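Local atomic coordinates of NADPH-flavin oxidoreductase (Helicobacter pylori, PDB entry 2H0U), a protein that binds flavin mononucleotide and, like other members of the nitroreductase family, probably uses NAD(P)H to reduce nitrogenous compounds or flavins. Residues A32-G37 with W49-L54; S42-E47 with K119-N124; K87-D92 with F135-K140. One frame throughout, in Å; residues are numbered along the deposited sequence.

Contact 1 of 3, residues A32-G37 with W49-L54; sequences ALVEVG and WKMLLL
In the alpha+beta fold of the nitroreductase family, helix 27-38 packs beside strand 49-54, outermost of the antiparallel sheet within this chain, and the selenomethionine side chain of M51 spans the gap to V34 and G37. The helix and strand segments run nearly antiparallel, at 160°, with their axes 10.6 Å apart, and M51 bridges that distance. M51 leaves the strand with CG beside its own backbone N (chi1 -69°), continues straight through chi2, and bends at chi3 (-70°). That last bend carries the methyl group along the helix surface, where CE meets the carbonyl oxygen V34 O at 3.9 Å and the carbonyl carbon G37 C at 4.0 Å. The V34 side chain closes the same spot from one turn earlier in the helix, its CG1 lying 4.2 Å from M51 CE. G37 has no side chain to fill this place, and M51 SE comes within 4.3 Å of G37 CA, so the absence of a CB is what admits the selenium so near the helix backbone. All four touching residues are buried and the contact is wholly van der Waals.

Strand 49-54 pairs with strand 79-86 along one edge and, in parallel, with a C-terminal strand of the second subunit along the other, so the sheet continues across the dimer interface; Y213 of that subunit packs on V34. M149 of helix 131-155 touches M51, placing the selenomethionine where this core helix, helix 27-38 and the sheet come together. W49 meets the last turn of helix 27-38 obliquely. The indole atom W49 CZ2 lies 4.2 Å from G37 O, an oxygen hydrogen-bonded by the side-chain amide nitrogen of Q145.

Contact 2 of 3, residues S42-E47 with K119-N124; sequences SSIGLE and KNFQEN. With FMN (flavin mononucleotide), chain B.
This is a small, buried loop-to-helix contact beside the FMN at the dimer interface: the irregular segment 42-47, between helix 27-38 and strand 49-54, meets helix 113-125 through a single aromatic ring. F121 holds CG anti to its backbone N (chi1 167°), which sends the phenyl away from the helix and toward the loop. S43 and I44 receive it. The hydroxyl S43 OG sits at the ring edge, near the ring plane, 3.7 Å from F121 CZ. I44 approaches obliquely and runs past the ring in the opposite direction, its terminal CD1 3.6 Å from F121 CE2. The I44 chi1 of -32° is about 28° from staggered, which may reflect some strain in placing this branch.

S43 also faces the cofactor: its backbone N lies 3.3 Å from FMN C8, and its CB 3.8 Å from FMN C7, at the dimethylbenzene end of the isoalloxazine. Its OG is hydrogen-bonded to E164 of the second subunit, a residue of the FMN site that also packs on F121, while its backbone N is hydrogen-bonded to OE1 of Q141. The loop thus completes a cofactor pocket otherwise furnished in large part by the neighbouring subunit. Two bonds brace its turn: S42 OG accepts the amide N of E47 at 2.9 Å, and S42 O accepts that of G45. G45, with positive phi and no side chain, brings CA to 3.6 Å from FMN O4', where a CB would collide with that oxygen.

Around this core, I44 continues onto F114 and I118 of helix 113-125. L46, also directed toward helix 113-125 but stopping short of it, packs on V96 and V99 of helix 94-102 and on W137 of helix 131-155, so the loop is wedged among three helices.

Contact 3 of 3, residues K87-D92 with F135-K140; sequences KGVTYD and FDWASK
The long helix 131-155, a core element of the nitroreductase fold, is met here by the irregular connection between strand 79-86 and helix 94-102. The firm part of the contact lies at V89 and W137. Both are buried, and their side chains meet at about a right angle, V89 CG1 standing 4.0 Å from W137 CZ3. V89, the centre of an inverse gamma turn, presents both its carbonyl oxygen and CG1 to the same ring carbon, with V89 O 3.9 Å from W137 CZ3. With chi1 at 173°, the W137 indole extends opposite its own amide nitrogen and meets the loop with its six-membered ring, while NE1 is hydrogen-bonded to E164 of the second subunit. The indole is therefore fixed at both ends, by loop packing and across the dimer interface near the FMN.

Nearer the surface the contact is looser. K87 and F135 have CA atoms only 5.0 Å apart, yet their partly exposed side chains meet chiefly through K87 CG and F135 CD1, at 3.9 Å. Beyond CG the lysine chain is extended and leads its NZ to the carbonyl oxygen of T183. G88, with positive phi, turns the chain between these two meeting points.

Past V89 the loop departs from the helix and holds its own shape. D92 CB lies over the centre of the Y91 ring, 3.7 Å above its plane. T90 OG1 donates to D92 OD1 at 2.7 Å, approaching on the syn side but 32° out of the carboxylate plane.

Overall arrangement
Contacts 2 and 3 are close neighbours, their centres 8 Å apart, and their segments alternate along the chain. They join directly: Q122 NE2 of helix 113-125 probably donates a hydrogen bond to V89 O at 2.8 Å, and S43 CB packs 3.5 Å from W137 CZ2. Contact 1 closes before contact 3 opens and lies 19 Å from it, and 22 Å from contact 2, centre to centre. Its W49 CH2 nevertheless touches S42 CB of contact 2 at 3.8 Å. Helix 131-155 lines all three, and each reaches the second subunit, so sheet edge, cofactor loop and core helix are tied together along one dimer interface.

Contact 1 of 3, residues A32-G37 with W49-L54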
loop_
_atom_site.group_PDB
_atom_site.type_symbol
_atom_site.label_atom_id
_atom_site.label_comp_id
_atom_site.label_asym_id
_atom_site.label_seq_id
_atom_site.Cartn_x
_atom_site.Cartn_y
_atom_site.Cartn_z
ATOM N N ALA A 32 11.695 0.183 -16.419
ATOM C CA ALA A 32 10.647 -0.845 -16.164
ATOM C C ALA A 32 10.016 -0.674 -14.791
ATOM O O ALA A 32 8.794 -0.800 -14.651
ATOM C CB ALA A 32 11.194 -2.256 -16.296
ATOM N N LEU A 33 10.825 -0.353 -13.789
ATOM C CA LEU A 33 10.280 -0.168 -12.437
ATOM C C LEU A 33 9.370 1.052 -12.376
ATOM O O LEU A 33 8.331 1.020 -11.731
ATOM C CB LEU A 33 11.424 -0.099 -11.385
ATOM C CG LEU A 33 12.200 -1.391 -11.125
ATOM C CD1 LEU A 33 13.331 -1.150 -10.153
ATOM C CD2 LEU A 33 11.286 -2.550 -10.626
ATOM N N VAL A 34 9.718 2.112 -13.090
ATOM C CA VAL A 34 8.861 3.316 -13.109
ATOM C C VAL A 34 7.528 2.947 -13.778
ATOM O O VAL A 34 6.454 3.350 -13.316
ATOM C CB VAL A 34 9.510 4.483 -13.914
ATOM C CG1 VAL A 34 8.478 5.637 -14.073
ATOM C CG2 VAL A 34 10.731 4.975 -13.202
ATOM N N GLU A 35 7.625 2.155 -14.840
ATOM C CA GLU A 35 6.428 1.614 -15.489
ATOM C C GLU A 35 5.539 0.793 -14.547
ATOM O O GLU A 35 4.310 0.926 -14.568
ATOM C CB GLU A 35 6.809 0.846 -16.769
ATOM C CG GLU A 35 5.613 0.269 -17.549
ATOM C CD GLU A 35 4.733 1.329 -18.229
ATOM O OE1 GLU A 35 5.052 2.551 -18.240
ATOM O OE2 GLU A 35 3.737 0.916 -18.837
ATOM N N VAL A 36 6.149 -0.070 -13.732
ATOM C CA VAL A 36 5.411 -0.778 -12.673
ATOM C C VAL A 36 4.606 0.215 -11.808
ATOM O O VAL A 36 3.411 0.005 -11.556
ATOM C CB VAL A 36 6.367 -1.660 -11.808
ATOM C CG1 VAL A 36 5.647 -2.262 -10.585
ATOM C CG2 VAL A 36 6.956 -2.797 -12.671
ATOM N N GLY A 37 5.248 1.320 -11.419
ATOM C CA GLY A 37 4.627 2.375 -10.595
ATOM C C GLY A 37 3.507 3.048 -11.371
ATOM O O GLY A 37 2.432 3.262 -10.826
ATOM N N TRP A 49 -1.494 10.614 -7.681
ATOM C CA TRP A 49 -0.087 10.505 -7.314
ATOM C C TRP A 49 0.875 11.139 -8.313
ATOM O O TRP A 49 0.524 11.418 -9.453
ATOM C CB TRP A 49 0.303 9.048 -7.054
ATOM C CG TRP A 49 -0.005 8.070 -8.153
ATOM C CD1 TRP A 49 0.268 8.213 -9.495
ATOM C CD2 TRP A 49 -0.603 6.779 -7.992
ATOM N NE1 TRP A 49 -0.150 7.087 -10.177
ATOM C CE2 TRP A 49 -0.703 6.200 -9.280
ATOM C CE3 TRP A 49 -1.080 6.061 -6.878
ATOM C CZ2 TRP A 49 -1.196 4.911 -9.486
ATOM C CZ3 TRP A 49 -1.622 4.769 -7.084
ATOM C CH2 TRP A 49 -1.657 4.207 -8.386
ATOM N N LYS A 50 2.108 11.357 -7.861
ATOM C CA LYS A 50 3.185 11.691 -8.780
ATOM C C LYS A 50 4.475 11.299 -8.089
ATOM O O LYS A 50 4.660 11.617 -6.905
ATOM C CB LYS A 50 3.220 13.198 -9.090
ATOM C CG LYS A 50 4.375 13.549 -10.061
ATOM C CD LYS A 50 4.224 14.964 -10.616
ATOM C CE LYS A 50 5.410 15.243 -11.571
ATOM N NZ LYS A 50 5.271 16.532 -12.327
HETATM N N MSE A 51 5.354 10.623 -8.823
HETATM C CA MSE A 51 6.650 10.190 -8.269
HETATM C C MSE A 51 7.789 11.127 -8.666
HETATM O O MSE A 51 7.866 11.525 -9.839
HETATM C CB MSE A 51 6.974 8.802 -8.836
HETATM C CG MSE A 51 6.021 7.723 -8.291
HETATM SE SE MSE A 51 6.423 5.960 -9.003
HETATM C CE MSE A 51 5.850 6.280 -10.827
ATOM N N LEU A 52 8.740 11.360 -7.755
ATOM C CA LEU A 52 9.931 12.120 -8.064
ATOM C C LEU A 52 11.157 11.257 -7.853
ATOM O O LEU A 52 11.281 10.615 -6.805
ATOM C CB LEU A 52 10.058 13.402 -7.177
ATOM C CG LEU A 52 8.836 14.318 -7.031
ATOM C CD1 LEU A 52 9.030 15.403 -5.974
ATOM C CD2 LEU A 52 8.441 14.956 -8.389
ATOM N N LEU A 53 12.052 11.239 -8.845
ATOM C CA LEU A 53 13.379 10.641 -8.647
ATOM C C LEU A 53 14.363 11.710 -8.154
ATOM O O LEU A 53 14.636 12.697 -8.861
ATOM C CB LEU A 53 13.918 10.004 -9.926
ATOM C CG LEU A 53 15.318 9.358 -9.797
ATOM C CD1 LEU A 53 15.253 8.065 -8.949
ATOM C CD2 LEU A 53 15.944 9.070 -11.160
ATOM N N LEU A 54 14.874 11.511 -6.945
ATOM C CA LEU A 54 15.845 12.442 -6.401
ATOM C C LEU A 54 17.198 12.001 -6.926
ATOM O O LEU A 54 17.798 11.079 -6.401
ATOM C CB LEU A 54 15.774 12.527 -4.873
ATOM C CG LEU A 54 16.562 13.701 -4.243
ATOM C CD1 LEU A 54 16.207 15.059 -4.866
ATOM C CD2 LEU A 54 16.346 13.766 -2.747
#

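Contact 2 of 3, residues S42-E47 with K119-N124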
loop_
_atom_site.group_PDB
_atom_site.type_symbol
_atom_site.label_atom_id
_atom_site.label_comp_id
_atom_site.label_asym_id
_atom_site.label_seq_id
_atom_site.Cartn_x
_atom_site.Cartn_y
_atom_site.Cartn_z
ATOM N N SER A 42 -5.494 2.004 -8.308
ATOM C CA SER A 42 -5.843 2.980 -7.276
ATOM C C SER A 42 -7.349 2.996 -7.159
ATOM O O SER A 42 -8.044 2.671 -8.112
ATOM C CB SER A 42 -5.349 4.382 -7.646
ATOM O OG SER A 42 -5.783 4.731 -8.963
ATOM N N SER A 43 -7.848 3.420 -6.005
ATOM C CA SER A 43 -9.289 3.525 -5.797
ATOM C C SER A 43 -9.919 4.454 -6.843
ATOM O O SER A 43 -9.442 5.588 -7.044
ATOM C CB SER A 43 -9.566 4.033 -4.391
ATOM O OG SER A 43 -10.962 3.945 -4.138
ATOM N N ILE A 44 -10.947 3.939 -7.539
ATOM C CA ILE A 44 -11.729 4.660 -8.565
ATOM C C ILE A 44 -10.849 4.948 -9.787
ATOM O O ILE A 44 -11.186 5.768 -10.643
ATOM C CB ILE A 44 -12.395 5.985 -8.058
ATOM C CG1 ILE A 44 -12.779 5.897 -6.568
ATOM C CG2 ILE A 44 -13.645 6.348 -8.964
ATOM C CD1 ILE A 44 -13.423 7.175 -5.943
ATOM N N GLY A 45 -9.743 4.220 -9.885
ATOM C CA GLY A 45 -8.709 4.512 -10.868
ATOM C C GLY A 45 -8.175 5.949 -10.972
ATOM O O GLY A 45 -7.781 6.373 -12.065
ATOM N N LEU A 46 -8.150 6.697 -9.868
ATOM C CA LEU A 46 -7.882 8.142 -9.961
ATOM C C LEU A 46 -6.391 8.451 -10.073
ATOM O O LEU A 46 -6.032 9.557 -10.437
ATOM C CB LEU A 46 -8.488 8.918 -8.799
ATOM C CG LEU A 46 -10.029 8.927 -8.769
ATOM C CD1 LEU A 46 -10.461 9.579 -7.431
ATOM C CD2 LEU A 46 -10.599 9.616 -9.967
ATOM N N GLU A 47 -5.527 7.457 -9.790
ATOM C CA GLU A 47 -4.052 7.656 -9.848
ATOM C C GLU A 47 -3.660 8.965 -9.164
ATOM O O GLU A 47 -3.029 9.829 -9.793
ATOM C CB GLU A 47 -3.561 7.706 -11.315
ATOM C CG GLU A 47 -3.794 6.481 -12.139
ATOM C CD GLU A 47 -3.573 6.763 -13.646
ATOM O OE1 GLU A 47 -2.427 7.067 -14.041
ATOM O OE2 GLU A 47 -4.530 6.618 -14.409
ATOM N N LYS A 119 -19.126 10.985 -4.486
ATOM C CA LYS A 119 -19.376 11.840 -3.340
ATOM C C LYS A 119 -19.808 11.016 -2.091
ATOM O O LYS A 119 -19.260 11.186 -1.007
ATOM C CB LYS A 119 -20.447 12.875 -3.682
ATOM C CG LYS A 119 -20.805 13.772 -2.515
ATOM C CD LYS A 119 -21.887 14.705 -2.934
ATOM C CE LYS A 119 -22.152 15.811 -1.914
ATOM N NZ LYS A 119 -22.875 15.272 -0.756
ATOM N N ASN A 120 -20.827 10.175 -2.241
ATOM C CA ASN A 120 -21.292 9.357 -1.108
ATOM C C ASN A 120 -20.210 8.410 -0.574
ATOM O O ASN A 120 -20.072 8.218 0.638
ATOM C CB ASN A 120 -22.488 8.525 -1.498
ATOM C CG ASN A 120 -22.980 7.647 -0.351
ATOM O OD1 ASN A 120 -23.603 8.139 0.596
ATOM N ND2 ASN A 120 -22.690 6.336 -0.426
ATOM N N PHE A 121 -19.501 7.774 -1.494
ATOM C CA PHE A 121 -18.426 6.858 -1.150
ATOM C C PHE A 121 -17.400 7.545 -0.266
ATOM O O PHE A 121 -17.052 7.033 0.790
ATOM C CB PHE A 121 -17.787 6.383 -2.446
ATOM C CG PHE A 121 -16.472 5.674 -2.275
ATOM C CD1 PHE A 121 -16.374 4.482 -1.545
ATOM C CD2 PHE A 121 -15.348 6.150 -2.929
ATOM C CE1 PHE A 121 -15.156 3.790 -1.440
ATOM C CE2 PHE A 121 -14.122 5.468 -2.829
ATOM C CZ PHE A 121 -14.030 4.291 -2.075
ATOM N N GLN A 122 -16.906 8.698 -0.699
ATOM C CA GLN A 122 -15.882 9.413 0.077
ATOM C C GLN A 122 -16.362 10.022 1.399
ATOM O O GLN A 122 -15.727 9.820 2.427
ATOM C CB GLN A 122 -15.270 10.504 -0.769
ATOM C CG GLN A 122 -14.413 9.948 -1.935
ATOM C CD GLN A 122 -13.592 11.069 -2.566
ATOM O OE1 GLN A 122 -14.084 12.167 -2.723
ATOM N NE2 GLN A 122 -12.335 10.779 -2.931
ATOM N N GLU A 123 -17.471 10.768 1.341
ATOM C CA GLU A 123 -18.007 11.510 2.485
ATOM C C GLU A 123 -18.615 10.592 3.538
ATOM O O GLU A 123 -18.421 10.821 4.733
ATOM C CB GLU A 123 -19.029 12.537 2.022
ATOM C CG GLU A 123 -18.433 13.602 1.100
ATOM C CD GLU A 123 -19.377 14.747 0.756
ATOM O OE1 GLU A 123 -20.563 14.780 1.164
ATOM O OE2 GLU A 123 -18.919 15.652 0.046
ATOM N N ASN A 124 -19.332 9.560 3.091
ATOM C CA ASN A 124 -20.101 8.723 4.007
ATOM C C ASN A 124 -19.521 7.350 4.212
ATOM O O ASN A 124 -19.255 6.947 5.356
ATOM C CB ASN A 124 -21.541 8.625 3.537
ATOM C CG ASN A 124 -22.213 9.988 3.466
ATOM O OD1 ASN A 124 -23.033 10.236 2.583
ATOM N ND2 ASN A 124 -21.844 10.887 4.379
HETATM N N1 FMN B . -13.323 -1.780 -7.851
HETATM C C2 FMN B . -14.653 -2.040 -7.553
HETATM O O2 FMN B . -15.394 -2.425 -8.448
HETATM N N3 FMN B . -15.159 -1.831 -6.297
HETATM C C4 FMN B . -14.346 -1.339 -5.307
HETATM O O4 FMN B . -14.760 -1.292 -4.152
HETATM C C4A FMN B . -13.001 -1.039 -5.618
HETATM N N5 FMN B . -12.170 -0.543 -4.644
HETATM C C5A FMN B . -10.823 -0.337 -4.891
HETATM C C6 FMN B . -10.027 0.144 -3.831
HETATM C C7 FMN B . -8.664 0.361 -4.089
HETATM C C7M FMN B . -7.752 0.501 -2.904
HETATM C C8 FMN B . -8.107 0.155 -5.365
HETATM C C8M FMN B . -6.581 0.117 -5.527
HETATM C C9 FMN B . -8.912 -0.315 -6.391
HETATM C C9A FMN B . -10.285 -0.544 -6.161
HETATM N N10 FMN B . -11.124 -0.996 -7.189
HETATM C C10 FMN B . -12.480 -1.276 -6.890
HETATM C "C1'" FMN B . -10.630 -1.240 -8.585
HETATM C "C2'" FMN B . -10.184 0.049 -9.288
HETATM O "O2'" FMN B . -11.295 0.593 -9.960
HETATM C "C3'" FMN B . -9.083 -0.345 -10.282
HETATM O "O3'" FMN B . -7.965 -0.859 -9.585
HETATM C "C4'" FMN B . -8.542 0.793 -11.141
HETATM O "O4'" FMN B . -9.590 1.235 -11.988
HETATM C "C5'" FMN B . -7.312 0.424 -11.993
HETATM O "O5'" FMN B . -7.709 -0.655 -12.859
HETATM P P FMN B . -6.912 -2.044 -12.811
HETATM O O1P FMN B . -6.908 -2.475 -11.368
HETATM O O2P FMN B . -7.702 -3.016 -13.685
HETATM O O3P FMN B . -5.510 -1.864 -13.333
#

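Contact 3 of 3, residues K87-D92 with F135-K140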
loop_
_atom_site.group_PDB
_atom_site.type_symbol
_atom_site.label_atom_id
_atom_site.label_comp_id
_atom_site.label_asym_id
_atom_site.label_seq_id
_atom_site.Cartn_x
_atom_site.Cartn_y
_atom_site.Cartn_z
ATOM N N LYS A 87 -3.770 16.168 -2.955
ATOM C CA LYS A 87 -4.652 16.708 -1.948
ATOM C C LYS A 87 -5.996 17.051 -2.566
ATOM O O LYS A 87 -6.053 17.453 -3.739
ATOM C CB LYS A 87 -4.032 18.013 -1.431
ATOM C CG LYS A 87 -2.759 17.764 -0.658
ATOM C CD LYS A 87 -2.219 19.010 -0.085
ATOM C CE LYS A 87 -1.102 18.633 0.892
ATOM N NZ LYS A 87 -0.388 19.827 1.407
ATOM N N GLY A 88 -7.037 16.942 -1.744
ATOM C CA GLY A 88 -8.400 17.423 -2.065
ATOM C C GLY A 88 -8.981 16.711 -3.281
ATOM O O GLY A 88 -9.587 17.341 -4.136
ATOM N N VAL A 89 -8.837 15.397 -3.320
ATOM C CA VAL A 89 -9.244 14.617 -4.501
ATOM C C VAL A 89 -10.690 14.194 -4.228
ATOM O O VAL A 89 -10.946 13.105 -3.696
ATOM C CB VAL A 89 -8.321 13.410 -4.742
ATOM C CG1 VAL A 89 -8.830 12.562 -5.889
ATOM C CG2 VAL A 89 -6.888 13.890 -5.080
ATOM N N THR A 90 -11.602 15.103 -4.544
ATOM C CA THR A 90 -13.028 14.995 -4.180
ATOM C C THR A 90 -13.865 14.929 -5.455
ATOM O O THR A 90 -13.362 15.260 -6.511
ATOM C CB THR A 90 -13.522 16.194 -3.340
ATOM O OG1 THR A 90 -13.309 17.426 -4.050
ATOM C CG2 THR A 90 -12.843 16.240 -1.969
ATOM N N TYR A 91 -15.150 14.564 -5.334
ATOM C CA TYR A 91 -15.998 14.336 -6.483
ATOM C C TYR A 91 -16.111 15.575 -7.363
ATOM O O TYR A 91 -16.293 15.458 -8.564
ATOM C CB TYR A 91 -17.398 13.919 -6.032
ATOM C CG TYR A 91 -18.322 15.069 -5.693
ATOM C CD1 TYR A 91 -19.364 15.423 -6.546
ATOM C CD2 TYR A 91 -18.172 15.793 -4.510
ATOM C CE1 TYR A 91 -20.242 16.455 -6.229
ATOM C CE2 TYR A 91 -19.049 16.856 -4.194
ATOM C CZ TYR A 91 -20.071 17.176 -5.059
ATOM O OH TYR A 91 -20.938 18.211 -4.741
ATOM N N ASP A 92 -15.996 16.749 -6.747
ATOM C CA ASP A 92 -16.154 18.025 -7.430
ATOM C C ASP A 92 -14.819 18.688 -7.733
ATOM O O ASP A 92 -14.779 19.852 -8.130
ATOM C CB ASP A 92 -17.039 18.966 -6.610
ATOM C CG ASP A 92 -16.484 19.242 -5.191
ATOM O OD1 ASP A 92 -15.773 18.381 -4.602
ATOM O OD2 ASP A 92 -16.798 20.344 -4.650
ATOM N N PHE A 135 -6.210 13.522 2.063
ATOM C CA PHE A 135 -4.795 13.322 1.714
ATOM C C PHE A 135 -4.309 11.907 2.091
ATOM O O PHE A 135 -3.663 11.219 1.269
ATOM C CB PHE A 135 -3.898 14.361 2.366
ATOM C CG PHE A 135 -2.467 14.066 2.124
ATOM C CD1 PHE A 135 -1.920 14.313 0.873
ATOM C CD2 PHE A 135 -1.732 13.379 3.066
ATOM C CE1 PHE A 135 -0.579 13.966 0.608
ATOM C CE2 PHE A 135 -0.394 13.036 2.809
ATOM C CZ PHE A 135 0.167 13.329 1.573
ATOM N N ASP A 136 -4.631 11.461 3.304
ATOM C CA ASP A 136 -4.176 10.119 3.709
ATOM C C ASP A 136 -4.814 9.006 2.882
ATOM O O ASP A 136 -4.201 7.964 2.691
ATOM C CB ASP A 136 -4.374 9.860 5.192
ATOM C CG ASP A 136 -3.341 10.562 6.046
ATOM O OD1 ASP A 136 -2.227 10.857 5.553
ATOM O OD2 ASP A 136 -3.640 10.828 7.228
ATOM N N TRP A 137 -6.051 9.224 2.423
ATOM C CA TRP A 137 -6.696 8.291 1.485
ATOM C C TRP A 137 -5.911 8.153 0.144
ATOM O O TRP A 137 -5.614 7.047 -0.317
ATOM C CB TRP A 137 -8.158 8.684 1.217
ATOM C CG TRP A 137 -8.791 7.847 0.135
ATOM C CD1 TRP A 137 -9.175 6.522 0.218
ATOM C CD2 TRP A 137 -9.100 8.281 -1.199
ATOM N NE1 TRP A 137 -9.706 6.125 -0.999
ATOM C CE2 TRP A 137 -9.681 7.191 -1.870
ATOM C CE3 TRP A 137 -8.935 9.509 -1.890
ATOM C CZ2 TRP A 137 -10.110 7.274 -3.213
ATOM C CZ3 TRP A 137 -9.361 9.597 -3.224
ATOM C CH2 TRP A 137 -9.962 8.467 -3.867
ATOM N N ALA A 138 -5.508 9.277 -0.430
ATOM C CA ALA A 138 -4.684 9.259 -1.648
ATOM C C ALA A 138 -3.330 8.646 -1.352
ATOM O O ALA A 138 -2.735 7.948 -2.214
ATOM C CB ALA A 138 -4.517 10.682 -2.203
ATOM N N SER A 139 -2.792 8.960 -0.170
ATOM C CA SER A 139 -1.501 8.369 0.270
ATOM C C SER A 139 -1.530 6.840 0.354
ATOM O O SER A 139 -0.594 6.154 -0.065
ATOM C CB SER A 139 -1.103 8.988 1.634
ATOM O OG SER A 139 0.083 8.378 2.188
ATOM N N LYS A 140 -2.611 6.286 0.877
ATOM C CA LYS A 140 -2.788 4.815 0.848
ATOM C C LYS A 140 -2.581 4.224 -0.569
ATOM O O LYS A 140 -1.970 3.143 -0.722
ATOM C CB LYS A 140 -4.194 4.444 1.396
ATOM C CG LYS A 140 -4.330 4.682 2.921
ATOM C CD LYS A 140 -5.796 4.391 3.391
ATOM C CE LYS A 140 -5.999 5.080 4.755
ATOM N NZ LYS A 140 -7.295 4.555 5.367
#